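Local atomic coordinates of glycoside hydrolase family 31 (Kribbella flavida DSM 17836, PDB entry 5X3I), a protein that hydrolyses the alpha-1,3-glucosidic linkages of a cyclic tetrasaccharide derived from starch, releasing isomaltose inside the cell. Residues E292-W297 with K513-F518; V298-A303 with L632-V637; D182-V187 with A227-A232; D276-L281 with L658-E663. The protein carries 1 engineered substitution. One frame throughout, in Å; residues are numbered along the deposited sequence.

Contact 1 (E292-W297 with K513-F518); sequences EELPGW and KAPVTF
Val516 meets the indole of Trp297 with both of its methyl branches, CG2 approaching Trp297 CZ2 at 3.8 Å and CG1 approaching Trp297 CH2 at 3.9 Å. The two side chains come from opposite directions, and the valine touches the benzo end of the indole. CG1 of Val516 stands anti to the backbone nitrogen (chi1 177°), with CG2 beside that nitrogen, and this spreads the two methyls along the six-membered ring. Pro515, one residue earlier, is approached differently. Leu294 reaches it with one branch, CD2 lying 4.1 Å from Pro515 CG, while CD of the Glu292 carboxylate comes within 3.8 Å of the same proline carbon. The polar end of Glu292 has its own mate, Arg509 of helix 496-510, whose side chain Pro515 also touches. A glutamine in place of Glu292 could still brush the proline, but Arg509 would probably be left without the negative charge that partners it here. Pro295 packs more tightly, its CD only 3.5 Å from Ala514 CB. Apolar contact thus does the joining, and no hydrogen bond crosses between 292-297 and 513-518. Pro515 also shapes its own backbone, as the centre of an inverse gamma turn closed by Val516 N and Ala514 O at 2.7 Å. That turn leads into strand 517-519, and Trp297 lies shortly before strand 302-304. Both strands belong to the parallel eight-stranded TIM barrel, and the contact packs together the loops entering them, at the N-terminal end of the barrel.

Contact 2 (V298-A303 with L632-V637); sequences VFRLWA and LRESLV
The carbonyl oxygen of Phe299 receives Arg633 NE at 2.7 Å, and this bond marks the densely packed half of the contact. Arg633 leaves helix 622-650 with CG anti to its nitrogen, then bends at chi2 (77°), which carries the guanidinium to the Phe299 carbonyl. NH2 adds a weak bond to Phe299 O at 3.3 Å and also lies at the edge of the Phe299 ring, near its plane. The other polar edge of this buried arginine turns to main-chain carbonyls as well, NH1 bonding to Ala587 O and Met589 O. A water accepts from Arg633 NH2 and donates to Val298 O and Arg300 O, so it too ties the guanidinium to the loop. Beside it, Val637 CG2 fills in against Phe299 CB at 4.2 Å, while Val298 CG2 covers one face of the phenyl ring.

The partly exposed side is looser and ionic. Arg300 NE reaches Glu634 OE2 at 2.8 Å in a nearly straight bond (168°), using the syn lone pair of that oxygen. The guanidinium and carboxylate planes are turned 59° apart, and the second link, from Arg300 NH2 to Glu634 OE1, is long and weak at 3.3 Å. A second water bridges Glu634 OE2 to Leu301 N. The chemistry therefore implies two kinds of tie where the barrel closes, between the approach to its first strand and its last long helix: a buried guanidinium probably stabilised by main-chain carbonyls and a bound water, with no carboxylate of 298-303 to meet it, and a water-linked salt bridge on the partly exposed side.

Contact 3 (D182-V187 with A227-A232); sequences DGDRLV and AHVVGA
Arg185 and Val230 open an antiparallel pairing in which strand 185-187 runs at 158° to strand 227-230, on the edge of the five-stranded mixed sheet of the galactose mutarotase-like domain. Arg185 with Val230 and Val187 with His228 are hydrogen-bonded pairs, and Leu186 with Val229 is the non-hydrogen-bonded pair between them. The shortest of the four bonds joins His228 N to Val187 O at 2.6 Å. Val230 N lies 3.1 Å from Arg185 O. Leu186 and Val229 lie side by side on one face, with Leu186 CD2 4.0 Å from Val229 CG2. Val229 uses its other methyl against Asp184, CG1 standing 3.5 Å from OD2, while Asp184 OD1 comes to 3.2 Å from Gly231 CA. A CB at Gly231 would collide with that oxygen. Asp184 OD2 also accepts from Gln181 N; an alanine at this place would probably leave that amide without its acceptor and uncover Val229 CG1. On the opposite face, Arg185 bends back at chi2 (78°), so that NH1 donates to Gly183 O. The His228 ring, whose NE2 bonds to Ser556 O, presents its edge to Val187 O, with CD2 3.5 Å from that oxygen, near the ring plane.

Contact 4 (D276-L281 with L658-E663); sequences DPATVL and LFFDHE
The rings of Phe659 and Phe660 lie partly over one another, and Pro277 is set against both. They seat the N-capped start of helix 277-288 on a loop of the family 31 C-terminal domain. Phe660 CD2 sits 3.8 Å above the plane of the Phe659 ring, offset toward its rim. On the Phe660 face that Phe659 CE1 partly covers, Pro277 CB also rests, in a CH-pi contact 4.0 Å from the ring centroid and 29° off the normal. Against Phe659 the proline comes instead to the edge, CG meeting CD1 at 3.6 Å near the ring plane. Differing first torsions on these adjacent residues (chi1 76° for Phe659, -82° for Phe660) bring the rings together so that the proline meets one at its edge and the other over its face. Both rings also meet His228 edge-to-face.

Pro277 opens the helix and Asp276 is its N-cap. Asp276 OD1 takes Thr279 N at 2.9 Å and Thr279 OG1 at 2.7 Å, the hydroxyl from above the carboxylate plane, a double grip that probably fixes the turn of the carboxylate. Glu663, extended beyond CG, lays its carboxylate beside the same turn, with OE1 3.5 Å from Asp276 CB. Leu281, one turn on, adds an oblique touch to Phe660. A single water completes the join, accepting from Ala278 N at 3.0 Å and donating to Phe660 O at 2.7 Å.

How the contacts relate
Contacts 1 and 2 share the barrel, their centres about 14 Å apart, and touch where Trp302 packs on Trp297, Val516 and Phe518. Contacts 3 and 4 make a second pair, centres about 11 Å apart, joined through His228, Pro277, Val187 and Phe659. The pairs stand well apart: the centres of contacts 1 and 4 are about 26 Å from each other. Contact 3 is the most buried and the one made by regular strand pairing, whereas the other three, partly buried, join loops or helix turns. Their chemistry follows place: contact 1 is apolar between loops, contact 2 mixes buried arginine with a hydrated salt bridge, and contact 4 seats a helix start on aromatic rings.

Contact 1 (E292-W297 with K513-F518)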
loop_
_atom_site.group_PDB
_atom_site.type_symbol
_atom_site.label_atom_id
_atom_site.label_comp_id
_atom_site.label_asym_id
_atom_site.label_seq_id
_atom_site.Cartn_x
_atom_site.Cartn_y
_atom_site.Cartn_z
ATOM N N GLU A 292 -14.071 -3.843 11.195
ATOM C CA GLU A 292 -14.827 -4.682 12.106
ATOM C C GLU A 292 -13.815 -5.289 13.060
ATOM O O GLU A 292 -12.625 -5.362 12.738
ATOM C CB GLU A 292 -15.621 -5.759 11.367
ATOM C CG GLU A 292 -14.791 -6.793 10.625
ATOM C CD GLU A 292 -15.653 -7.834 9.900
ATOM O OE1 GLU A 292 -15.936 -7.664 8.697
ATOM O OE2 GLU A 292 -16.042 -8.833 10.535
ATOM N N GLU A 293 -14.272 -5.669 14.250
ATOM C CA GLU A 293 -13.375 -6.195 15.260
ATOM C C GLU A 293 -12.776 -7.500 14.771
ATOM O O GLU A 293 -13.490 -8.402 14.369
ATOM C CB GLU A 293 -14.108 -6.419 16.593
ATOM C CG GLU A 293 -14.614 -5.156 17.241
ATOM C CD GLU A 293 -15.451 -5.422 18.478
ATOM O OE1 GLU A 293 -15.443 -6.558 18.993
ATOM O OE2 GLU A 293 -16.128 -4.490 18.938
ATOM N N LEU A 294 -11.455 -7.552 14.754
ATOM C CA LEU A 294 -10.723 -8.768 14.468
ATOM C C LEU A 294 -10.384 -9.518 15.777
ATOM O O LEU A 294 -10.380 -8.917 16.848
ATOM C CB LEU A 294 -9.468 -8.433 13.659
ATOM C CG LEU A 294 -9.742 -7.715 12.324
ATOM C CD1 LEU A 294 -8.429 -7.384 11.641
ATOM C CD2 LEU A 294 -10.616 -8.561 11.426
ATOM N N PRO A 295 -10.098 -10.827 15.690
ATOM C CA PRO A 295 -9.745 -11.564 16.911
ATOM C C PRO A 295 -8.519 -11.004 17.604
ATOM O O PRO A 295 -7.597 -10.488 16.962
ATOM C CB PRO A 295 -9.464 -12.990 16.408
ATOM C CG PRO A 295 -10.158 -13.085 15.112
ATOM C CD PRO A 295 -10.096 -11.699 14.509
ATOM N N GLY A 296 -8.515 -11.134 18.920
ATOM C CA GLY A 296 -7.428 -10.652 19.749
ATOM C C GLY A 296 -6.055 -11.160 19.367
ATOM O O GLY A 296 -5.074 -10.465 19.594
ATOM N N TRP A 297 -5.977 -12.352 18.774
ATOM C CA TRP A 297 -4.666 -12.927 18.459
ATOM C C TRP A 297 -3.857 -12.115 17.441
ATOM O O TRP A 297 -2.643 -12.274 17.382
ATOM C CB TRP A 297 -4.783 -14.384 17.967
ATOM C CG TRP A 297 -5.547 -14.628 16.679
ATOM C CD1 TRP A 297 -6.823 -15.096 16.563
ATOM C CD2 TRP A 297 -5.062 -14.461 15.333
ATOM N NE1 TRP A 297 -7.169 -15.222 15.237
ATOM C CE2 TRP A 297 -6.105 -14.838 14.463
ATOM C CE3 TRP A 297 -3.853 -14.038 14.784
ATOM C CZ2 TRP A 297 -5.977 -14.788 13.083
ATOM C CZ3 TRP A 297 -3.727 -14.002 13.407
ATOM C CH2 TRP A 297 -4.779 -14.370 12.575
ATOM N N LYS A 513 -14.485 -18.119 9.481
ATOM C CA LYS A 513 -13.326 -17.531 10.131
ATOM C C LYS A 513 -13.293 -16.017 9.948
ATOM O O LYS A 513 -13.883 -15.496 9.022
ATOM C CB LYS A 513 -12.037 -18.137 9.593
ATOM C CG LYS A 513 -11.923 -19.631 9.808
ATOM C CD LYS A 513 -10.550 -20.133 9.460
ATOM C CE LYS A 513 -9.692 -20.270 10.697
ATOM N NZ LYS A 513 -8.513 -21.118 10.433
ATOM N N ALA A 514 -12.598 -15.328 10.838
ATOM C CA ALA A 514 -12.465 -13.874 10.757
ATOM C C ALA A 514 -11.703 -13.445 9.501
ATOM O O ALA A 514 -10.791 -14.137 9.060
ATOM C CB ALA A 514 -11.779 -13.346 11.983
ATOM N N PRO A 515 -12.086 -12.287 8.927
ATOM C CA PRO A 515 -11.546 -11.853 7.635
ATOM C C PRO A 515 -10.146 -11.293 7.788
ATOM O O PRO A 515 -9.941 -10.101 7.537
ATOM C CB PRO A 515 -12.530 -10.762 7.191
ATOM C CG PRO A 515 -12.992 -10.150 8.494
ATOM C CD PRO A 515 -13.059 -11.323 9.469
ATOM N N VAL A 516 -9.185 -12.127 8.175
ATOM C CA VAL A 516 -7.879 -11.584 8.409
ATOM C C VAL A 516 -7.111 -11.699 7.103
ATOM O O VAL A 516 -6.512 -12.711 6.819
ATOM C CB VAL A 516 -7.130 -12.366 9.548
ATOM C CG1 VAL A 516 -5.722 -11.837 9.746
ATOM C CG2 VAL A 516 -7.909 -12.312 10.858
ATOM N N THR A 517 -6.994 -10.567 6.419
ATOM C CA THR A 517 -6.178 -10.414 5.231
ATOM C C THR A 517 -5.101 -9.459 5.714
ATOM O O THR A 517 -5.309 -8.741 6.688
ATOM C CB THR A 517 -6.954 -9.826 3.997
ATOM O OG1 THR A 517 -7.711 -8.686 4.404
ATOM C CG2 THR A 517 -7.911 -10.851 3.400
ATOM N N PHE A 518 -3.936 -9.520 5.092
ATOM C CA PHE A 518 -2.817 -8.687 5.454
ATOM C C PHE A 518 -2.312 -8.075 4.136
ATOM O O PHE A 518 -1.701 -8.772 3.335
ATOM C CB PHE A 518 -1.784 -9.570 6.162
ATOM C CG PHE A 518 -0.594 -8.851 6.750
ATOM C CD1 PHE A 518 0.677 -9.144 6.318
ATOM C CD2 PHE A 518 -0.734 -7.964 7.791
ATOM C CE1 PHE A 518 1.797 -8.531 6.890
ATOM C CE2 PHE A 518 0.379 -7.343 8.363
ATOM C CZ PHE A 518 1.645 -7.639 7.915
#

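Contact 2 (V298-A303 with L632-V637)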
loop_
_atom_site.group_PDB
_atom_site.type_symbol
_atom_site.label_atom_id
_atom_site.label_comp_id
_atom_site.label_asym_id
_atom_site.label_seq_id
_atom_site.Cartn_x
_atom_site.Cartn_y
_atom_site.Cartn_z
ATOM N N VAL A 298 -4.505 -11.235 16.667
ATOM C CA VAL A 298 -3.751 -10.426 15.698
ATOM C C VAL A 298 -2.808 -9.474 16.424
ATOM O O VAL A 298 -1.841 -8.990 15.841
ATOM C CB VAL A 298 -4.662 -9.603 14.729
ATOM C CG1 VAL A 298 -5.661 -10.503 14.045
ATOM C CG2 VAL A 298 -5.357 -8.443 15.446
ATOM N N PHE A 299 -3.056 -9.253 17.711
ATOM C CA PHE A 299 -2.209 -8.357 18.481
ATOM C C PHE A 299 -0.954 -9.009 19.052
ATOM O O PHE A 299 -0.154 -8.349 19.702
ATOM C CB PHE A 299 -3.021 -7.716 19.599
ATOM C CG PHE A 299 -4.040 -6.746 19.102
ATOM C CD1 PHE A 299 -3.648 -5.635 18.367
ATOM C CD2 PHE A 299 -5.382 -6.936 19.350
ATOM C CE1 PHE A 299 -4.577 -4.728 17.892
ATOM C CE2 PHE A 299 -6.320 -6.021 18.881
ATOM C CZ PHE A 299 -5.915 -4.926 18.159
ATOM N N ARG A 300 -0.758 -10.293 18.782
ATOM C CA ARG A 300 0.477 -10.936 19.192
ATOM C C ARG A 300 1.567 -10.717 18.145
ATOM O O ARG A 300 1.303 -10.174 17.079
ATOM C CB ARG A 300 0.246 -12.429 19.423
ATOM C CG ARG A 300 -0.848 -12.724 20.438
ATOM C CD ARG A 300 -1.007 -14.208 20.647
ATOM N NE ARG A 300 0.175 -14.797 21.256
ATOM C CZ ARG A 300 0.379 -16.106 21.375
ATOM N NH1 ARG A 300 -0.514 -16.966 20.892
ATOM N NH2 ARG A 300 1.476 -16.555 21.968
ATOM N N LEU A 301 2.776 -11.185 18.423
ATOM C CA LEU A 301 3.876 -10.978 17.493
ATOM C C LEU A 301 3.688 -11.815 16.232
ATOM O O LEU A 301 3.357 -13.004 16.305
ATOM C CB LEU A 301 5.215 -11.312 18.145
ATOM C CG LEU A 301 6.424 -11.378 17.199
ATOM C CD1 LEU A 301 6.702 -10.013 16.560
ATOM C CD2 LEU A 301 7.673 -11.911 17.923
ATOM N N TRP A 302 3.877 -11.171 15.086
ATOM C CA TRP A 302 3.889 -11.840 13.789
ATOM C C TRP A 302 5.320 -12.106 13.335
ATOM O O TRP A 302 6.133 -11.184 13.252
ATOM C CB TRP A 302 3.172 -11.002 12.722
ATOM C CG TRP A 302 1.709 -10.819 12.910
ATOM C CD1 TRP A 302 1.069 -10.383 14.034
ATOM C CD2 TRP A 302 0.693 -11.044 11.933
ATOM N NE1 TRP A 302 -0.278 -10.330 13.815
ATOM C CE2 TRP A 302 -0.539 -10.727 12.532
ATOM C CE3 TRP A 302 0.707 -11.476 10.600
ATOM C CZ2 TRP A 302 -1.748 -10.825 11.851
ATOM C CZ3 TRP A 302 -0.500 -11.576 9.922
ATOM C CH2 TRP A 302 -1.710 -11.254 10.551
ATOM N N ALA A 303 5.620 -13.361 13.022
ATOM C CA ALA A 303 6.948 -13.725 12.558
ATOM C C ALA A 303 6.891 -14.040 11.082
ATOM O O ALA A 303 5.926 -14.636 10.612
ATOM C CB ALA A 303 7.503 -14.905 13.335
ATOM N N LEU A 632 6.089 -8.393 27.167
ATOM C CA LEU A 632 5.268 -7.246 27.511
ATOM C C LEU A 632 4.087 -7.116 26.534
ATOM O O LEU A 632 2.950 -6.905 26.947
ATOM C CB LEU A 632 6.123 -5.973 27.513
ATOM C CG LEU A 632 5.478 -4.720 28.112
ATOM C CD1 LEU A 632 6.530 -3.804 28.719
ATOM C CD2 LEU A 632 4.695 -3.967 27.064
ATOM N N ARG A 633 4.376 -7.252 25.242
ATOM C CA ARG A 633 3.356 -7.253 24.191
ATOM C C ARG A 633 2.206 -8.221 24.507
ATOM O O ARG A 633 1.039 -7.854 24.436
ATOM C CB ARG A 633 3.981 -7.635 22.851
ATOM C CG ARG A 633 2.989 -7.726 21.694
ATOM C CD ARG A 633 2.618 -6.335 21.200
ATOM N NE ARG A 633 1.655 -6.339 20.095
ATOM C CZ ARG A 633 1.214 -5.232 19.510
ATOM N NH1 ARG A 633 1.675 -4.043 19.919
ATOM N NH2 ARG A 633 0.330 -5.305 18.517
ATOM N N GLU A 634 2.558 -9.458 24.854
ATOM C CA GLU A 634 1.573 -10.472 25.235
ATOM C C GLU A 634 0.631 -9.948 26.311
ATOM O O GLU A 634 -0.572 -10.123 26.227
ATOM C CB GLU A 634 2.272 -11.748 25.727
ATOM C CG GLU A 634 3.043 -12.496 24.651
ATOM C CD GLU A 634 2.144 -13.381 23.808
ATOM O OE1 GLU A 634 1.521 -14.292 24.362
ATOM O OE2 GLU A 634 2.036 -13.162 22.600
ATOM N N SER A 635 1.194 -9.288 27.315
ATOM C CA SER A 635 0.397 -8.750 28.414
ATOM C C SER A 635 -0.520 -7.616 27.978
ATOM O O SER A 635 -1.508 -7.340 28.634
ATOM C CB SER A 635 1.304 -8.259 29.542
ATOM O OG SER A 635 2.017 -9.337 30.097
ATOM N N LEU A 636 -0.184 -6.974 26.868
ATOM C CA LEU A 636 -0.948 -5.842 26.353
ATOM C C LEU A 636 -2.151 -6.248 25.523
ATOM O O LEU A 636 -2.964 -5.403 25.167
ATOM C CB LEU A 636 -0.053 -4.956 25.488
ATOM C CG LEU A 636 0.612 -3.750 26.130
ATOM C CD1 LEU A 636 1.482 -3.040 25.096
ATOM C CD2 LEU A 636 -0.436 -2.810 26.667
ATOM N N VAL A 637 -2.252 -7.531 25.179
ATOM C CA VAL A 637 -3.304 -7.947 24.258
ATOM C C VAL A 637 -4.722 -7.608 24.754
ATOM O O VAL A 637 -5.531 -7.121 23.966
ATOM C CB VAL A 637 -3.205 -9.446 23.919
ATOM C CG1 VAL A 637 -4.443 -9.910 23.160
ATOM C CG2 VAL A 637 -1.958 -9.704 23.092
HETATM O O HOH W 1 0.522 -7.679 16.673
HETATM O O HOH W 2 3.576 -12.086 20.903
#

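Contact 3 (D182-V187 with A227-A232)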
loop_
_atom_site.group_PDB
_atom_site.type_symbol
_atom_site.label_atom_id
_atom_site.label_comp_id
_atom_site.label_asym_id
_atom_site.label_seq_id
_atom_site.Cartn_x
_atom_site.Cartn_y
_atom_site.Cartn_z
ATOM N N ASP A 182 -5.105 30.262 9.159
ATOM C CA ASP A 182 -3.781 30.197 9.756
ATOM C C ASP A 182 -3.755 29.123 10.826
ATOM O O ASP A 182 -4.709 28.969 11.581
ATOM C CB ASP A 182 -3.377 31.547 10.345
ATOM C CG ASP A 182 -3.171 32.605 9.282
ATOM O OD1 ASP A 182 -2.045 32.707 8.758
ATOM O OD2 ASP A 182 -4.135 33.335 8.969
ATOM N N GLY A 183 -2.666 28.368 10.878
ATOM C CA GLY A 183 -2.550 27.297 11.848
ATOM C C GLY A 183 -3.250 26.021 11.424
ATOM O O GLY A 183 -3.180 25.008 12.118
ATOM N N ASP A 184 -3.928 26.064 10.283
ATOM C CA ASP A 184 -4.571 24.872 9.749
ATOM C C ASP A 184 -3.525 23.870 9.291
ATOM O O ASP A 184 -2.551 24.231 8.641
ATOM C CB ASP A 184 -5.506 25.220 8.592
ATOM C CG ASP A 184 -6.943 25.396 9.034
ATOM O OD1 ASP A 184 -7.256 25.055 10.188
ATOM O OD2 ASP A 184 -7.770 25.852 8.221
ATOM N N ARG A 185 -3.729 22.612 9.658
ATOM C CA ARG A 185 -2.884 21.514 9.199
ATOM C C ARG A 185 -3.683 20.605 8.279
ATOM O O ARG A 185 -4.899 20.521 8.394
ATOM C CB ARG A 185 -2.339 20.710 10.379
ATOM C CG ARG A 185 -0.978 21.139 10.873
ATOM C CD ARG A 185 -1.038 22.380 11.737
ATOM N NE ARG A 185 0.296 22.738 12.203
ATOM C CZ ARG A 185 0.557 23.755 13.014
ATOM N NH1 ARG A 185 -0.429 24.519 13.462
ATOM N NH2 ARG A 185 1.807 24.006 13.379
ATOM N N LEU A 186 -2.999 19.943 7.355
ATOM C CA LEU A 186 -3.644 18.985 6.475
ATOM C C LEU A 186 -3.125 17.575 6.774
ATOM O O LEU A 186 -1.974 17.267 6.494
ATOM C CB LEU A 186 -3.402 19.350 5.015
ATOM C CG LEU A 186 -3.690 20.811 4.642
ATOM C CD1 LEU A 186 -3.194 21.107 3.235
ATOM C CD2 LEU A 186 -5.165 21.116 4.768
ATOM N N VAL A 187 -3.983 16.729 7.337
ATOM C CA VAL A 187 -3.569 15.389 7.787
ATOM C C VAL A 187 -4.503 14.336 7.213
ATOM O O VAL A 187 -5.713 14.427 7.366
ATOM C CB VAL A 187 -3.535 15.295 9.324
ATOM C CG1 VAL A 187 -3.201 13.850 9.784
ATOM C CG2 VAL A 187 -2.525 16.280 9.884
ATOM N N ALA A 227 -8.847 14.106 3.723
ATOM C CA ALA A 227 -7.943 14.653 4.728
ATOM C C ALA A 227 -8.674 15.447 5.799
ATOM O O ALA A 227 -9.765 15.959 5.570
ATOM C CB ALA A 227 -6.900 15.530 4.075
ATOM N N HIS A 228 -8.029 15.579 6.950
ATOM C CA HIS A 228 -8.489 16.472 7.996
ATOM C C HIS A 228 -7.964 17.875 7.706
ATOM O O HIS A 228 -6.812 18.037 7.310
ATOM C CB HIS A 228 -7.989 16.019 9.377
ATOM C CG HIS A 228 -8.579 14.728 9.854
ATOM N ND1 HIS A 228 -9.660 14.672 10.706
ATOM C CD2 HIS A 228 -8.231 13.444 9.604
ATOM C CE1 HIS A 228 -9.960 13.411 10.953
ATOM N NE2 HIS A 228 -9.107 12.646 10.298
ATOM N N VAL A 229 -8.799 18.886 7.903
ATOM C CA VAL A 229 -8.281 20.240 8.005
ATOM C C VAL A 229 -8.477 20.658 9.451
ATOM O O VAL A 229 -9.588 20.953 9.884
ATOM C CB VAL A 229 -8.996 21.218 7.056
ATOM C CG1 VAL A 229 -8.273 22.559 7.041
ATOM C CG2 VAL A 229 -9.080 20.633 5.657
ATOM N N VAL A 230 -7.380 20.713 10.187
ATOM C CA VAL A 230 -7.456 20.808 11.635
ATOM C C VAL A 230 -6.575 21.937 12.099
ATOM O O VAL A 230 -5.414 22.020 11.713
ATOM C CB VAL A 230 -7.042 19.476 12.312
ATOM C CG1 VAL A 230 -5.852 18.866 11.600
ATOM C CG2 VAL A 230 -6.727 19.687 13.778
ATOM N N GLY A 231 -7.113 22.795 12.957
ATOM C CA GLY A 231 -6.488 24.085 13.172
ATOM C C GLY A 231 -6.597 24.613 14.579
ATOM O O GLY A 231 -7.312 24.065 15.416
ATOM N N ALA A 232 -5.872 25.696 14.824
ATOM C CA ALA A 232 -5.599 26.180 16.169
ATOM C C ALA A 232 -6.841 26.539 16.981
ATOM O O ALA A 232 -6.930 26.195 18.157
ATOM C CB ALA A 232 -4.677 27.384 16.093
#

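Contact 4 (D276-L281 with L658-E663)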
loop_
_atom_site.group_PDB
_atom_site.type_symbol
_atom_site.label_atom_id
_atom_site.label_comp_id
_atom_site.label_asym_id
_atom_site.label_seq_id
_atom_site.Cartn_x
_atom_site.Cartn_y
_atom_site.Cartn_z
ATOM N N ASP A 276 -15.059 17.826 15.636
ATOM C CA ASP A 276 -13.716 17.497 16.099
ATOM C C ASP A 276 -13.188 16.380 15.196
ATOM O O ASP A 276 -13.971 15.782 14.464
ATOM C CB ASP A 276 -13.708 17.106 17.588
ATOM C CG ASP A 276 -14.624 15.936 17.917
ATOM O OD1 ASP A 276 -14.976 15.129 17.037
ATOM O OD2 ASP A 276 -14.987 15.820 19.101
ATOM N N PRO A 277 -11.869 16.120 15.216
ATOM C CA PRO A 277 -11.310 15.182 14.236
ATOM C C PRO A 277 -11.973 13.800 14.232
ATOM O O PRO A 277 -12.148 13.229 13.162
ATOM C CB PRO A 277 -9.845 15.084 14.654
ATOM C CG PRO A 277 -9.557 16.382 15.283
ATOM C CD PRO A 277 -10.806 16.739 16.026
ATOM N N ALA A 278 -12.366 13.293 15.395
ATOM C CA ALA A 278 -13.026 11.996 15.455
ATOM C C ALA A 278 -14.378 12.034 14.751
ATOM O O ALA A 278 -14.730 11.111 14.026
ATOM C CB ALA A 278 -13.191 11.538 16.906
ATOM N N THR A 279 -15.134 13.104 14.970
ATOM C CA THR A 279 -16.437 13.247 14.332
ATOM C C THR A 279 -16.297 13.430 12.817
ATOM O O THR A 279 -17.112 12.940 12.052
ATOM C CB THR A 279 -17.225 14.427 14.924
ATOM O OG1 THR A 279 -17.405 14.216 16.327
ATOM C CG2 THR A 279 -18.593 14.551 14.269
ATOM N N VAL A 280 -15.254 14.126 12.394
ATOM C CA VAL A 280 -14.946 14.229 10.971
ATOM C C VAL A 280 -14.681 12.834 10.399
ATOM O O VAL A 280 -15.237 12.461 9.371
ATOM C CB VAL A 280 -13.739 15.139 10.713
ATOM C CG1 VAL A 280 -13.216 14.951 9.297
ATOM C CG2 VAL A 280 -14.117 16.601 10.944
ATOM N N LEU A 281 -13.854 12.059 11.089
ATOM C CA LEU A 281 -13.550 10.708 10.636
ATOM C C LEU A 281 -14.813 9.842 10.587
ATOM O O LEU A 281 -15.000 9.071 9.652
ATOM C CB LEU A 281 -12.484 10.074 11.527
ATOM C CG LEU A 281 -11.920 8.721 11.081
ATOM C CD1 LEU A 281 -11.585 8.726 9.588
ATOM C CD2 LEU A 281 -10.693 8.393 11.912
ATOM N N LEU A 658 -1.905 13.199 18.298
ATOM C CA LEU A 658 -2.421 13.968 19.418
ATOM C C LEU A 658 -3.501 14.984 19.037
ATOM O O LEU A 658 -4.226 15.453 19.906
ATOM C CB LEU A 658 -1.278 14.682 20.138
ATOM C CG LEU A 658 -0.591 13.894 21.254
ATOM C CD1 LEU A 658 0.171 12.717 20.694
ATOM C CD2 LEU A 658 0.341 14.792 22.045
ATOM N N PHE A 659 -3.641 15.309 17.755
ATOM C CA PHE A 659 -4.609 16.343 17.388
ATOM C C PHE A 659 -6.050 15.864 17.546
ATOM O O PHE A 659 -6.971 16.669 17.560
ATOM C CB PHE A 659 -4.353 16.875 15.967
ATOM C CG PHE A 659 -4.791 15.959 14.849
ATOM C CD1 PHE A 659 -6.089 15.983 14.376
ATOM C CD2 PHE A 659 -3.881 15.137 14.219
ATOM C CE1 PHE A 659 -6.480 15.164 13.336
ATOM C CE2 PHE A 659 -4.269 14.320 13.178
ATOM C CZ PHE A 659 -5.568 14.337 12.736
ATOM N N PHE A 660 -6.249 14.559 17.704
ATOM C CA PHE A 660 -7.598 14.042 17.906
ATOM C C PHE A 660 -8.153 14.436 19.261
ATOM O O PHE A 660 -9.303 14.845 19.380
ATOM C CB PHE A 660 -7.630 12.515 17.762
ATOM C CG PHE A 660 -7.704 12.054 16.338
ATOM C CD1 PHE A 660 -8.923 11.808 15.744
ATOM C CD2 PHE A 660 -6.558 11.904 15.588
ATOM C CE1 PHE A 660 -8.995 11.404 14.434
ATOM C CE2 PHE A 660 -6.620 11.503 14.272
ATOM C CZ PHE A 660 -7.837 11.249 13.695
ATOM N N ASP A 661 -7.327 14.356 20.286
ATOM C CA ASP A 661 -7.757 14.692 21.622
ATOM C C ASP A 661 -7.349 16.098 22.048
ATOM O O ASP A 661 -7.840 16.594 23.003
ATOM C CB ASP A 661 -7.247 13.682 22.642
ATOM C CG ASP A 661 -7.763 12.277 22.396
ATOM O OD1 ASP A 661 -8.928 12.111 22.166
ATOM O OD2 ASP A 661 -6.968 11.371 22.426
ATOM N N HIS A 662 -6.416 16.702 21.351
ATOM C CA HIS A 662 -5.900 17.989 21.737
ATOM C C HIS A 662 -5.807 18.973 20.571
ATOM O O HIS A 662 -4.788 19.571 20.348
ATOM C CB HIS A 662 -4.547 17.802 22.371
ATOM C CG HIS A 662 -4.519 16.773 23.450
ATOM N ND1 HIS A 662 -4.921 17.032 24.733
ATOM C CD2 HIS A 662 -4.129 15.483 23.436
ATOM C CE1 HIS A 662 -4.805 15.939 25.456
ATOM N NE2 HIS A 662 -4.321 14.988 24.694
ATOM N N GLU A 663 -6.884 19.134 19.841
ATOM C CA GLU A 663 -6.832 19.907 18.625
ATOM C C GLU A 663 -6.274 21.349 18.822
ATOM O O GLU A 663 -5.591 21.833 17.948
ATOM C CB GLU A 663 -8.174 19.879 17.912
ATOM C CG GLU A 663 -9.315 20.236 18.809
ATOM C CD GLU A 663 -10.638 20.064 18.162
ATOM O OE1 GLU A 663 -11.490 19.482 18.813
ATOM O OE2 GLU A 663 -10.816 20.526 17.028
HETATM O O HOH W 3 -11.508 13.952 18.184
#